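Long-range contacts in putative branched-chain amino acid transport system substrate-binding protein (Rhodopseudomonas palustris, PDB 4FB4), which probably captures small carboxylic acids for an ABC-type uptake system, and here holds caffeic acid in the cleft between its two lobes: residues A[52-57]-A[79-84]; A[99-104]-A[114-119]; A[141-146]-A[172-177]; A[194-199]-A[217-222]; A[224-229]-A[241-246]. All blocks are in the same frame, centred on the assembly; numbering follows the deposited sequence.

All five contacts border the caffeic acid cleft of a two-lobed type I periplasmic binding protein. Contacts 1 and 2 belong to the lobe with the six-stranded sheet: contact 1 is partly buried and joins two helix starts, contact 2 is a buried meeting of loops, and Thr-79 bridges them through Pro-101 O. Contacts 3, 4 and 5 share the other sheet, with strands 137-143 and 193-197 adjacent, as are 218-221 and 242-245. Contacts 4 and 5 are buried, contact 3 only partly. Apolar packing governs contacts 1, 2 and 5, whereas contact 4 is backbone pairing ending in a water, and contact 3 adds a salt bridge at the ligand carboxylate.

Contact 1 (A[52-57]-A[79-84]); sequences GDPTAA and TPPTVA. With DHC (caffeic acid), chain B.
Pro-81 and Pro-54 supply nearly half of the buried surface where the first turns of helices 54-66 and 79-92 meet, two helices that each follow a strand in the alpha/beta lobe of this type I periplasmic binding fold. The Pro-81 ring works in two directions. Pro-81 CD lies 3.5 Å from the carbonyl oxygen Gly-52 O. On the methyl of Ala-57 the ring presses with its CB, and Pro-81 CB and Ala-57 CB are only 3.5 Å apart, tighter than ordinary carbon contact. Pro-54 lies obliquely across Pro-80, its CG 3.8 Å from Pro-80 CB. The backbone oxygen Pro-54 O rests 3.5 Å from Ala-84 CB. Small residues, Ala-57 and Ala-84, thus let the two helix starts come close enough for the CA atoms of Pro-54 and Pro-81 to stand 3.9 Å apart.

Asp-53 turns away from this interface and is the N-cap of helix 54-66, its two carboxylate oxygens accepting weak bonds from Thr-55 N and Ala-56 N. Helix 79-92 instead aims its start at the ligand, and its N-terminal dipole would be expected to stabilise the caffeate carboxylate. Thr-79 lies on the cleft side, where its OG1 is hydrogen-bonded to Pro-101 O. The backbone bond from Thr-79 N to caffeic acid O1 is 2.7 Å long and nearly straight, with an angle of 165° at the hydrogen.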
# COMPACT_ATOMS: atom_id res chain seq x y z
N GLY A 52 5.17 -9.54 -10.15
CA GLY A 52 4.98 -8.14 -10.46
C GLY A 52 4.35 -7.92 -11.84
O GLY A 52 4.11 -6.79 -12.25
N ASP A 53 4.04 -9.00 -12.53
CA ASP A 53 3.64 -8.93 -13.94
C ASP A 53 2.10 -8.92 -14.05
O ASP A 53 1.43 -9.87 -13.59
CB ASP A 53 4.22 -10.12 -14.67
CG ASP A 53 3.69 -10.24 -16.11
OD1 ASP A 53 3.40 -9.21 -16.78
OD2 ASP A 53 3.54 -11.38 -16.59
N PRO A 54 1.53 -7.90 -14.71
CA PRO A 54 0.07 -7.86 -14.84
C PRO A 54 -0.50 -9.07 -15.59
O PRO A 54 -1.59 -9.51 -15.27
CB PRO A 54 -0.18 -6.57 -15.64
CG PRO A 54 1.02 -5.70 -15.39
CD PRO A 54 2.18 -6.66 -15.21
N THR A 55 0.21 -9.64 -16.56
CA THR A 55 -0.30 -10.84 -17.22
C THR A 55 -0.41 -12.03 -16.28
O THR A 55 -1.43 -12.73 -16.26
CB THR A 55 0.58 -11.26 -18.42
OG1 THR A 55 0.59 -10.20 -19.38
CG2 THR A 55 0.04 -12.58 -19.05
N ALA A 56 0.65 -12.26 -15.50
CA ALA A 56 0.62 -13.29 -14.47
C ALA A 56 -0.50 -13.07 -13.42
O ALA A 56 -1.16 -14.01 -13.00
CB ALA A 56 2.00 -13.41 -13.80
N ALA A 57 -0.68 -11.83 -12.96
CA ALA A 57 -1.72 -11.49 -11.99
C ALA A 57 -3.08 -11.78 -12.55
O ALA A 57 -3.94 -12.22 -11.82
CB ALA A 57 -1.60 -10.00 -11.59
N THR A 79 1.17 -1.57 -8.16
CA THR A 79 -0.04 -1.11 -8.82
C THR A 79 -0.39 -1.77 -10.18
O THR A 79 -1.56 -2.09 -10.37
CB THR A 79 0.04 0.42 -8.99
OG1 THR A 79 0.15 0.96 -7.66
CG2 THR A 79 -1.22 0.94 -9.66
N PRO A 80 0.57 -1.99 -11.09
CA PRO A 80 0.10 -2.56 -12.42
C PRO A 80 -0.59 -3.91 -12.35
O PRO A 80 -1.66 -4.07 -12.98
CB PRO A 80 1.37 -2.58 -13.30
CG PRO A 80 2.28 -1.55 -12.64
CD PRO A 80 1.98 -1.59 -11.16
N PRO A 81 -0.03 -4.88 -11.57
CA PRO A 81 -0.79 -6.11 -11.45
C PRO A 81 -2.07 -5.95 -10.62
O PRO A 81 -3.00 -6.70 -10.80
CB PRO A 81 0.18 -7.10 -10.78
CG PRO A 81 1.24 -6.24 -10.15
CD PRO A 81 1.32 -5.01 -11.02
N THR A 82 -2.12 -4.96 -9.72
CA THR A 82 -3.31 -4.72 -8.94
C THR A 82 -4.46 -4.27 -9.84
O THR A 82 -5.62 -4.68 -9.63
CB THR A 82 -3.04 -3.75 -7.78
OG1 THR A 82 -2.04 -4.38 -6.95
CG2 THR A 82 -4.31 -3.53 -6.93
N VAL A 83 -4.15 -3.43 -10.81
CA VAL A 83 -5.13 -3.03 -11.79
C VAL A 83 -5.65 -4.22 -12.57
O VAL A 83 -6.88 -4.38 -12.81
CB VAL A 83 -4.53 -1.99 -12.75
CG1 VAL A 83 -5.42 -1.81 -13.97
CG2 VAL A 83 -4.25 -0.65 -12.01
N ALA A 84 -4.74 -5.08 -12.99
CA ALA A 84 -5.13 -6.35 -13.64
C ALA A 84 -6.08 -7.22 -12.78
O ALA A 84 -7.11 -7.68 -13.29
CB ALA A 84 -3.87 -7.15 -14.04
C1 DHC B . 3.72 0.53 -6.64
O1 DHC B . 3.01 0.37 -7.63
C2 DHC B . 3.19 1.03 -5.34
C3 DHC B . 3.42 0.26 -4.30
C1' DHC B . 2.84 0.54 -2.92
C2' DHC B . 2.53 -0.54 -2.12
C3' DHC B . 1.98 -0.37 -0.87
C4' DHC B . 1.69 0.95 -0.33
C5' DHC B . 1.97 2.05 -1.15
C6' DHC B . 2.53 1.81 -2.43
O4' DHC B . 1.15 1.06 0.92
O3' DHC B . 1.74 -1.49 -0.12
O2 DHC B . 4.92 0.18 -6.64

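Contact 2 (A[99-104]-A[114-119]); sequences LAPLPI and AMPQPI. With DHC (caffeic acid), chain B.
Leu-99 O is touched by Pro-116 CG at 3.5 Å and also accepts a weak bond from the caffeic acid hydroxyl O3', 3.4 Å away. Pro-116 packs against the backbone of 99-101 through CG, while its CB turns to the ligand and lies 3.5 Å from O4'. Pro-101 lies on the same side of the caffeic acid ring: its CD stands over the ring face, 3.4 Å from C6'. The far corner of that proline is backed by Ile-119, whose CD1 reaches Pro-101 CB at 3.7 Å.

These two proline-rich loops leave the C-terminal ends of strands 96-98 and 112-114, the last two of the six-stranded sheet, and form one wall of the interlobe cleft. Residues 114-119 lead on to helix 119-132, which packs on strands of the other lobe, consistent with one of the hinge crossings of type I binding proteins. A glycine in place of Pro-101 would probably leave this face of the catechol ring and the Ile-119 methyl without their packing partner.

Behind the ligand, Leu-99 and Met-115, a selenomethionine, run side by side, Leu-99 CD2 lying 4.2 Å from Met-115 CG. Leu-102 has CG lodged between its backbone N and carbonyl carbon (chi1 79°), and this swings CD2 to 4.1 Å from Ala-114 CB.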
# COMPACT_ATOMS: atom_id res chain seq x y z
N LEU A 99 -3.95 -4.81 -2.38
CA LEU A 99 -2.84 -4.62 -1.49
C LEU A 99 -1.82 -3.59 -1.98
O LEU A 99 -0.72 -3.47 -1.40
CB LEU A 99 -2.17 -5.99 -1.17
CG LEU A 99 -3.07 -7.08 -0.57
CD1 LEU A 99 -2.34 -8.41 -0.29
CD2 LEU A 99 -3.77 -6.57 0.66
N ALA A 100 -2.15 -2.87 -3.06
CA ALA A 100 -1.38 -1.75 -3.57
C ALA A 100 -2.39 -0.65 -3.95
O ALA A 100 -3.57 -0.94 -4.17
CB ALA A 100 -0.53 -2.15 -4.78
N PRO A 101 -1.95 0.61 -3.95
CA PRO A 101 -2.88 1.63 -4.34
C PRO A 101 -3.22 1.42 -5.83
O PRO A 101 -2.45 0.83 -6.61
CB PRO A 101 -2.11 2.95 -4.12
CG PRO A 101 -0.92 2.62 -3.33
CD PRO A 101 -0.62 1.18 -3.58
N LEU A 102 -4.41 1.79 -6.21
CA LEU A 102 -4.72 1.77 -7.61
C LEU A 102 -5.75 2.80 -7.88
O LEU A 102 -6.47 3.19 -6.96
CB LEU A 102 -5.26 0.42 -8.03
CG LEU A 102 -6.71 0.10 -7.72
CD1 LEU A 102 -7.07 -0.96 -8.73
CD2 LEU A 102 -6.79 -0.34 -6.26
N PRO A 103 -5.81 3.25 -9.15
CA PRO A 103 -6.79 4.18 -9.61
C PRO A 103 -8.16 3.52 -9.68
O PRO A 103 -8.38 2.59 -10.45
CB PRO A 103 -6.32 4.60 -11.02
CG PRO A 103 -5.19 3.69 -11.38
CD PRO A 103 -4.82 2.86 -10.18
N ILE A 104 -9.05 4.02 -8.85
CA ILE A 104 -10.45 3.60 -8.88
C ILE A 104 -11.15 4.32 -10.02
O ILE A 104 -11.15 5.56 -10.09
CB ILE A 104 -11.13 4.01 -7.58
CG1 ILE A 104 -10.52 3.24 -6.39
CG2 ILE A 104 -12.67 3.87 -7.68
CD1 ILE A 104 -10.20 1.77 -6.60
N ALA A 114 -9.53 -0.96 -1.49
CA ALA A 114 -8.07 -0.95 -1.33
C ALA A 114 -7.65 -0.73 0.11
O ALA A 114 -8.26 0.05 0.82
CB ALA A 114 -7.44 0.08 -2.25
N MSE A 115 -6.63 -1.46 0.54
CA MSE A 115 -6.11 -1.33 1.87
C MSE A 115 -5.07 -0.22 2.04
O MSE A 115 -5.08 0.43 3.09
CB MSE A 115 -5.48 -2.65 2.40
CG MSE A 115 -6.39 -3.83 2.43
SE MSE A 115 -8.00 -3.53 3.51
CE MSE A 115 -7.04 -3.62 4.98
N PRO A 116 -4.12 -0.05 1.08
CA PRO A 116 -3.12 1.03 1.28
C PRO A 116 -3.76 2.39 1.28
O PRO A 116 -4.81 2.58 0.68
CB PRO A 116 -2.19 0.91 0.06
CG PRO A 116 -2.28 -0.55 -0.33
CD PRO A 116 -3.75 -0.92 -0.05
N GLN A 117 -3.15 3.32 2.00
CA GLN A 117 -3.65 4.69 2.07
C GLN A 117 -3.74 5.33 0.67
O GLN A 117 -2.84 5.18 -0.14
CB GLN A 117 -2.73 5.51 2.95
CG GLN A 117 -2.78 5.13 4.42
CD GLN A 117 -1.84 4.00 4.76
OE1 GLN A 117 -1.17 3.44 3.89
NE2 GLN A 117 -1.81 3.62 6.05
N PRO A 118 -4.84 6.04 0.39
CA PRO A 118 -4.92 6.66 -0.93
C PRO A 118 -3.85 7.76 -1.05
O PRO A 118 -3.45 8.38 -0.04
CB PRO A 118 -6.33 7.26 -0.98
CG PRO A 118 -6.77 7.35 0.42
CD PRO A 118 -6.05 6.29 1.20
N ILE A 119 -3.38 7.98 -2.28
CA ILE A 119 -2.31 8.95 -2.55
C ILE A 119 -2.65 10.34 -1.97
O ILE A 119 -1.80 10.95 -1.33
CB ILE A 119 -1.94 9.00 -4.05
CG1 ILE A 119 -0.92 7.88 -4.42
CG2 ILE A 119 -1.29 10.32 -4.44
CD1 ILE A 119 -1.23 6.50 -3.94
C1 DHC B . 3.72 0.53 -6.64
O1 DHC B . 3.01 0.37 -7.63
C2 DHC B . 3.19 1.03 -5.34
C3 DHC B . 3.42 0.26 -4.30
C1' DHC B . 2.84 0.54 -2.92
C2' DHC B . 2.53 -0.54 -2.12
C3' DHC B . 1.98 -0.37 -0.87
C4' DHC B . 1.69 0.95 -0.33
C5' DHC B . 1.97 2.05 -1.15
C6' DHC B . 2.53 1.81 -2.43
O4' DHC B . 1.15 1.06 0.92
O3' DHC B . 1.74 -1.49 -0.12
O2 DHC B . 4.92 0.18 -6.64

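Contact 3 (A[141-146]-A[172-177]); sequences IGYSDS and FARPDT. With DHC (caffeic acid), chain B.
Tyr-143 and Phe-172 form a parallel beta bridge between strand 137-143 and the edge strand 165-172, the two strands of a beta-alpha-beta unit at one margin of the seven-stranded sheet. Two backbone bonds secure it: Phe-172 N to Gly-142 O at 3.0 Å and Ser-144 N to Phe-172 O at 2.9 Å. Ser-144 OG adds a weak bond to Phe-172 O.

Aromatic and aliphatic packing lies beside this bridge. The Tyr-143 and Phe-172 rings meet obliquely, planes 57° apart. Over one face of the tyrosine ring, Arg-174 CG makes a CH-pi contact 3.8 Å from the centroid. The guanidinium continues past the ring, with Tyr-143 CE2 against one of its faces, while Tyr-143 OH is tied to Ser-199 OG.

The charged interactions centre on Arg-174, extended from CG to NE. Its NE bonds Asp-145 OD2 at 2.7 Å in a salt bridge, with the carboxylate and guanidinium planes only 27° apart, and NH1 adds a weaker bond to the same oxygen. Asp-145 OD1 meanwhile weakly caps helix 146-161 at Tyr-147 and Gly-148. Held this way, Arg-174 presents two N-H groups to the ligand carboxylate: NH1 reaches caffeic acid O1 at 2.9 Å, and NH2 reaches O2 at 2.8 Å.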
# COMPACT_ATOMS: atom_id res chain seq x y z
N ILE A 141 10.52 12.88 -9.48
CA ILE A 141 11.08 11.74 -10.22
C ILE A 141 10.25 10.53 -9.82
O ILE A 141 10.08 10.23 -8.63
CB ILE A 141 12.62 11.54 -10.04
CG1 ILE A 141 13.06 10.27 -10.77
CG2 ILE A 141 13.01 11.43 -8.56
CD1 ILE A 141 14.51 10.23 -11.17
N GLY A 142 9.70 9.82 -10.81
CA GLY A 142 8.83 8.70 -10.48
C GLY A 142 8.70 7.71 -11.61
O GLY A 142 9.14 7.97 -12.72
N TYR A 143 8.05 6.61 -11.32
CA TYR A 143 7.87 5.59 -12.33
C TYR A 143 7.10 6.12 -13.54
O TYR A 143 6.17 6.92 -13.38
CB TYR A 143 7.08 4.43 -11.80
CG TYR A 143 7.66 3.63 -10.66
CD1 TYR A 143 9.02 3.40 -10.56
CD2 TYR A 143 6.83 3.05 -9.71
CE1 TYR A 143 9.54 2.63 -9.50
CE2 TYR A 143 7.33 2.30 -8.66
CZ TYR A 143 8.70 2.07 -8.58
OH TYR A 143 9.26 1.32 -7.54
N SER A 144 7.44 5.59 -14.71
CA SER A 144 6.68 5.82 -15.95
C SER A 144 5.51 4.83 -16.02
O SER A 144 5.39 4.07 -16.99
CB SER A 144 7.61 5.64 -17.17
OG SER A 144 8.43 4.46 -17.02
N ASP A 145 4.68 4.80 -14.99
CA ASP A 145 3.47 3.95 -15.00
C ASP A 145 2.40 4.56 -14.10
O ASP A 145 2.56 5.70 -13.68
CB ASP A 145 3.79 2.49 -14.62
CG ASP A 145 4.24 2.33 -13.18
OD1 ASP A 145 3.88 3.15 -12.30
OD2 ASP A 145 4.98 1.35 -12.94
N SER A 146 1.34 3.80 -13.83
CA SER A 146 0.14 4.33 -13.15
C SER A 146 0.46 4.82 -11.71
O SER A 146 -0.08 5.83 -11.27
CB SER A 146 -0.97 3.28 -13.14
OG SER A 146 -0.46 1.96 -12.82
N PHE A 172 11.29 7.22 -14.65
CA PHE A 172 12.11 6.04 -14.93
C PHE A 172 11.27 4.77 -14.88
O PHE A 172 10.15 4.78 -14.36
CB PHE A 172 13.32 5.98 -13.98
CG PHE A 172 12.98 5.70 -12.54
CD1 PHE A 172 12.37 6.65 -11.75
CD2 PHE A 172 13.36 4.50 -11.95
CE1 PHE A 172 12.09 6.40 -10.43
CE2 PHE A 172 13.10 4.25 -10.62
CZ PHE A 172 12.45 5.21 -9.85
N ALA A 173 11.83 3.69 -15.42
CA ALA A 173 11.15 2.41 -15.45
C ALA A 173 11.57 1.59 -14.24
O ALA A 173 12.72 1.65 -13.80
CB ALA A 173 11.40 1.66 -16.75
N ARG A 174 10.64 0.81 -13.70
CA ARG A 174 10.90 0.05 -12.50
C ARG A 174 12.20 -0.70 -12.53
O ARG A 174 12.91 -0.68 -11.54
CB ARG A 174 9.77 -0.93 -12.20
CG ARG A 174 8.51 -0.25 -11.76
CD ARG A 174 7.37 -1.21 -11.55
NE ARG A 174 6.15 -0.43 -11.32
CZ ARG A 174 5.60 -0.21 -10.13
NH1 ARG A 174 4.52 0.53 -10.05
NH2 ARG A 174 6.09 -0.77 -9.03
N PRO A 175 12.51 -1.38 -13.67
CA PRO A 175 13.73 -2.22 -13.73
C PRO A 175 15.04 -1.47 -13.92
O PRO A 175 16.09 -2.09 -13.86
CB PRO A 175 13.48 -3.12 -14.96
CG PRO A 175 12.03 -2.93 -15.34
CD PRO A 175 11.69 -1.54 -14.89
N ASP A 176 15.00 -0.18 -14.18
CA ASP A 176 16.19 0.60 -14.51
C ASP A 176 17.25 0.51 -13.40
O ASP A 176 16.91 0.64 -12.23
CB ASP A 176 15.81 2.06 -14.78
CG ASP A 176 15.07 2.26 -16.10
OD1 ASP A 176 14.86 1.27 -16.87
OD2 ASP A 176 14.65 3.41 -16.38
N THR A 177 18.51 0.26 -13.75
CA THR A 177 19.60 0.28 -12.75
C THR A 177 20.28 1.63 -12.61
O THR A 177 21.06 1.85 -11.68
CB THR A 177 20.72 -0.73 -13.08
OG1 THR A 177 21.21 -0.48 -14.40
CG2 THR A 177 20.20 -2.16 -12.95
C1 DHC B . 3.72 0.53 -6.64
O1 DHC B . 3.01 0.37 -7.63
C2 DHC B . 3.19 1.03 -5.34
C3 DHC B . 3.42 0.26 -4.30
C1' DHC B . 2.84 0.54 -2.92
C2' DHC B . 2.53 -0.54 -2.12
C3' DHC B . 1.98 -0.37 -0.87
C4' DHC B . 1.69 0.95 -0.33
C5' DHC B . 1.97 2.05 -1.15
C6' DHC B . 2.53 1.81 -2.43
O4' DHC B . 1.15 1.06 0.92
O3' DHC B . 1.74 -1.49 -0.12
O2 DHC B . 4.92 0.18 -6.64

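Contact 4 (A[194-199]-A[217-222]); sequences ILVGAS and GLIYQT. With DHC (caffeic acid), chain B.
Ile-194, Leu-195 and Val-196 pair in parallel with strand 218-221, the two strands of a beta-alpha-beta crossover through helix 200-212. The close half is held by backbone bonds, Tyr-220 N to Ile-194 O at 2.8 Å and Val-196 N to Tyr-220 O at 2.9 Å. On one face Leu-195 CD1 packs 3.8 Å from Tyr-220 CB; on the other, Val-196 CG2 meets Ile-219 CG2.

Toward the cleft the strands splay, and the CA atoms of Gly-197 and Thr-222 are 6.3 Å apart. A water fills the widening, accepting from Thr-222 N at 2.9 Å and lying 2.7 Å from Gln-221 OE1. The bend at chi2 (-87°) lays the Gln-221 amide alongside Val-196, with NE2 bonded to Gln-207 OE1 and Ala-203 O. Replacing Gln-221 with a leucine would probably leave the water short of a partner and Gln-207 OE1 and Ala-203 O without this donor. Beyond the water, Ser-199 OG donates to caffeic acid O2 at 2.7 Å.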
# COMPACT_ATOMS: atom_id res chain seq x y z
N ILE A 194 12.55 17.53 -3.60
CA ILE A 194 12.22 16.56 -4.65
C ILE A 194 11.32 15.49 -4.05
O ILE A 194 11.56 15.00 -2.93
CB ILE A 194 13.49 15.95 -5.28
CG1 ILE A 194 14.22 16.99 -6.14
CG2 ILE A 194 13.14 14.72 -6.13
CD1 ILE A 194 15.61 16.59 -6.61
N LEU A 195 10.25 15.16 -4.78
CA LEU A 195 9.43 14.05 -4.42
C LEU A 195 9.74 12.88 -5.31
O LEU A 195 9.77 13.02 -6.52
CB LEU A 195 7.95 14.44 -4.54
CG LEU A 195 6.89 13.37 -4.35
CD1 LEU A 195 6.89 12.88 -2.90
CD2 LEU A 195 5.53 13.95 -4.74
N VAL A 196 9.95 11.72 -4.69
CA VAL A 196 10.29 10.51 -5.39
C VAL A 196 9.03 9.65 -5.37
O VAL A 196 8.53 9.29 -4.29
CB VAL A 196 11.42 9.74 -4.70
CG1 VAL A 196 11.64 8.43 -5.45
CG2 VAL A 196 12.71 10.57 -4.62
N GLY A 197 8.46 9.40 -6.54
CA GLY A 197 7.28 8.56 -6.71
C GLY A 197 7.64 7.13 -7.06
O GLY A 197 7.51 6.69 -8.23
N ALA A 198 8.06 6.36 -6.07
CA ALA A 198 8.52 5.01 -6.30
C ALA A 198 8.25 4.13 -5.07
O ALA A 198 7.52 4.53 -4.15
CB ALA A 198 10.02 5.03 -6.62
N SER A 199 8.80 2.94 -5.09
CA SER A 199 8.53 1.99 -4.01
C SER A 199 9.66 1.00 -3.87
O SER A 199 10.48 0.82 -4.79
CB SER A 199 7.23 1.28 -4.29
OG SER A 199 7.32 0.51 -5.48
N GLY A 217 18.94 19.60 -1.35
CA GLY A 217 17.58 19.94 -0.91
C GLY A 217 16.88 18.79 -0.15
O GLY A 217 17.46 17.75 0.05
N LEU A 218 15.64 19.00 0.28
CA LEU A 218 14.87 17.95 0.97
C LEU A 218 14.39 16.92 0.00
O LEU A 218 14.02 17.27 -1.12
CB LEU A 218 13.68 18.54 1.69
CG LEU A 218 13.96 19.40 2.92
CD1 LEU A 218 12.63 19.99 3.39
CD2 LEU A 218 14.68 18.60 4.02
N ILE A 219 14.40 15.64 0.42
CA ILE A 219 13.85 14.59 -0.41
C ILE A 219 12.68 13.98 0.32
O ILE A 219 12.74 13.69 1.53
CB ILE A 219 14.89 13.51 -0.79
CG1 ILE A 219 16.07 14.15 -1.54
CG2 ILE A 219 14.22 12.42 -1.62
CD1 ILE A 219 17.24 13.20 -1.82
N TYR A 220 11.58 13.82 -0.41
CA TYR A 220 10.37 13.22 0.08
C TYR A 220 10.09 11.90 -0.59
O TYR A 220 10.27 11.76 -1.80
CB TYR A 220 9.20 14.16 -0.15
CG TYR A 220 9.25 15.39 0.73
CD1 TYR A 220 10.03 16.49 0.37
CD2 TYR A 220 8.49 15.49 1.88
CE1 TYR A 220 10.07 17.62 1.17
CE2 TYR A 220 8.54 16.62 2.68
CZ TYR A 220 9.30 17.69 2.32
OH TYR A 220 9.32 18.80 3.14
N GLN A 221 9.72 10.91 0.21
CA GLN A 221 9.36 9.61 -0.28
C GLN A 221 7.92 9.22 0.09
O GLN A 221 7.36 9.63 1.12
CB GLN A 221 10.32 8.57 0.32
CG GLN A 221 11.77 8.68 -0.13
CD GLN A 221 12.08 7.93 -1.43
OE1 GLN A 221 11.24 7.21 -1.95
NE2 GLN A 221 13.31 8.06 -1.92
N THR A 222 7.35 8.37 -0.76
CA THR A 222 5.98 7.90 -0.59
C THR A 222 5.93 6.68 0.34
O THR A 222 6.97 6.08 0.76
CB THR A 222 5.33 7.49 -1.92
OG1 THR A 222 5.88 6.23 -2.37
CG2 THR A 222 5.51 8.58 -2.96
C1 DHC B . 3.72 0.53 -6.64
O1 DHC B . 3.01 0.37 -7.63
C2 DHC B . 3.19 1.03 -5.34
C3 DHC B . 3.42 0.26 -4.30
C1' DHC B . 2.84 0.54 -2.92
C2' DHC B . 2.53 -0.54 -2.12
C3' DHC B . 1.98 -0.37 -0.87
C4' DHC B . 1.69 0.95 -0.33
C5' DHC B . 1.97 2.05 -1.15
C6' DHC B . 2.53 1.81 -2.43
O4' DHC B . 1.15 1.06 0.92
O3' DHC B . 1.74 -1.49 -0.12
O2 DHC B . 4.92 0.18 -6.64
O HOH W 1 8.72 7.04 -2.96

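Contact 5 (A[224-229]-A[241-246]); sequences GAASMD and VLMASG. With DHC (caffeic acid), chain B.
The selenium of Met-243, a selenomethionine, sits 3.6 Å from Ala-226 CA, and its terminal CE touches Ala-225 CB at 3.9 Å. The chain runs straight from the backbone and bends only at chi3 (-67°), which folds the methyl in against Ala-225. Further along strand 242-245, Ser-245 CB meets Ala-226 CB at 3.8 Å.

What shapes the 224-229 side is an inverse gamma turn centred on Ala-226, with Ser-227 N bonded to Ala-225 O at 2.9 Å. Ser-227 then acts as N-cap of helix 228-234, its OG accepting from Asp-229 N. This is the link between strand 218-221 and that helix in a beta-alpha-beta unit. Gln-282 bonds the backbone of both Ala-226 and Gly-246, and it also bonds caffeic acid. Gly-224 CA approaches ligand C6' at 3.5 Å, on the ring face opposite Pro-101.

Ser-245 OG turns its polarity elsewhere, donating to Gly-246 O. The contact itself is van der Waals packing of a flexible selenomethionine on two alanines, so its fit rests mainly on shape.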
# COMPACT_ATOMS: atom_id res chain seq x y z
N GLY A 224 5.07 3.78 -0.38
CA GLY A 224 5.68 2.62 -1.03
C GLY A 224 7.10 2.35 -0.57
O GLY A 224 7.62 1.26 -0.80
N ALA A 225 7.74 3.32 0.08
CA ALA A 225 9.12 3.13 0.51
C ALA A 225 9.24 2.71 1.99
O ALA A 225 10.34 2.50 2.46
CB ALA A 225 9.91 4.41 0.23
N ALA A 226 8.12 2.52 2.68
CA ALA A 226 8.09 2.41 4.16
C ALA A 226 8.42 1.00 4.73
O ALA A 226 7.57 0.32 5.33
CB ALA A 226 6.74 2.93 4.71
N SER A 227 9.66 0.59 4.55
CA SER A 227 10.22 -0.52 5.30
C SER A 227 11.69 -0.27 5.64
O SER A 227 12.32 0.59 5.04
CB SER A 227 10.11 -1.82 4.51
OG SER A 227 11.21 -1.99 3.66
N MSE A 228 12.22 -1.02 6.59
CA MSE A 228 13.64 -0.94 6.98
C MSE A 228 14.61 -1.15 5.82
O MSE A 228 15.80 -0.73 5.90
CB MSE A 228 13.94 -1.98 8.07
CG MSE A 228 15.08 -1.64 9.01
SE MSE A 228 14.65 -0.03 10.04
CE MSE A 228 16.27 0.14 11.19
N ASP A 229 14.15 -1.81 4.76
CA ASP A 229 14.98 -2.13 3.61
C ASP A 229 15.41 -0.88 2.86
O ASP A 229 16.49 -0.84 2.32
CB ASP A 229 14.28 -3.09 2.63
CG ASP A 229 14.42 -4.58 3.05
OD1 ASP A 229 15.22 -4.90 3.99
OD2 ASP A 229 13.69 -5.42 2.43
N VAL A 241 15.44 12.12 5.18
CA VAL A 241 14.34 11.90 4.25
C VAL A 241 13.03 12.12 5.01
O VAL A 241 12.95 11.89 6.22
CB VAL A 241 14.38 10.49 3.59
CG1 VAL A 241 13.98 9.39 4.58
CG2 VAL A 241 13.51 10.43 2.34
N LEU A 242 12.01 12.60 4.31
CA LEU A 242 10.68 12.65 4.87
C LEU A 242 9.85 11.63 4.15
O LEU A 242 9.89 11.53 2.91
CB LEU A 242 10.04 14.05 4.69
CG LEU A 242 10.66 15.21 5.45
CD1 LEU A 242 10.97 14.79 6.90
CD2 LEU A 242 11.92 15.71 4.78
N MSE A 243 9.09 10.83 4.90
CA MSE A 243 8.36 9.71 4.31
C MSE A 243 6.96 9.54 4.94
O MSE A 243 6.83 9.44 6.16
CB MSE A 243 9.15 8.42 4.50
CG MSE A 243 8.61 7.27 3.71
SE MSE A 243 9.54 5.67 4.21
CE MSE A 243 11.31 6.12 3.48
N ALA A 244 5.94 9.50 4.11
CA ALA A 244 4.57 9.14 4.52
C ALA A 244 4.57 7.65 4.92
O ALA A 244 5.15 6.83 4.22
CB ALA A 244 3.57 9.37 3.37
N SER A 245 3.94 7.31 6.04
CA SER A 245 3.65 5.92 6.37
C SER A 245 2.37 5.71 7.13
O SER A 245 1.74 6.66 7.63
CB SER A 245 4.82 5.22 7.06
OG SER A 245 4.74 5.15 8.46
N GLY A 246 1.95 4.45 7.20
CA GLY A 246 0.85 4.09 8.05
C GLY A 246 1.30 4.11 9.50
O GLY A 246 2.51 4.01 9.77
C1 DHC B . 3.72 0.53 -6.64
O1 DHC B . 3.01 0.37 -7.63
C2 DHC B . 3.19 1.03 -5.34
C3 DHC B . 3.42 0.26 -4.30
C1' DHC B . 2.84 0.54 -2.92
C2' DHC B . 2.53 -0.54 -2.12
C3' DHC B . 1.98 -0.37 -0.87
C4' DHC B . 1.69 0.95 -0.33
C5' DHC B . 1.97 2.05 -1.15
C6' DHC B . 2.53 1.81 -2.43
O4' DHC B . 1.15 1.06 0.92
O3' DHC B . 1.74 -1.49 -0.12
O2 DHC B . 4.92 0.18 -6.64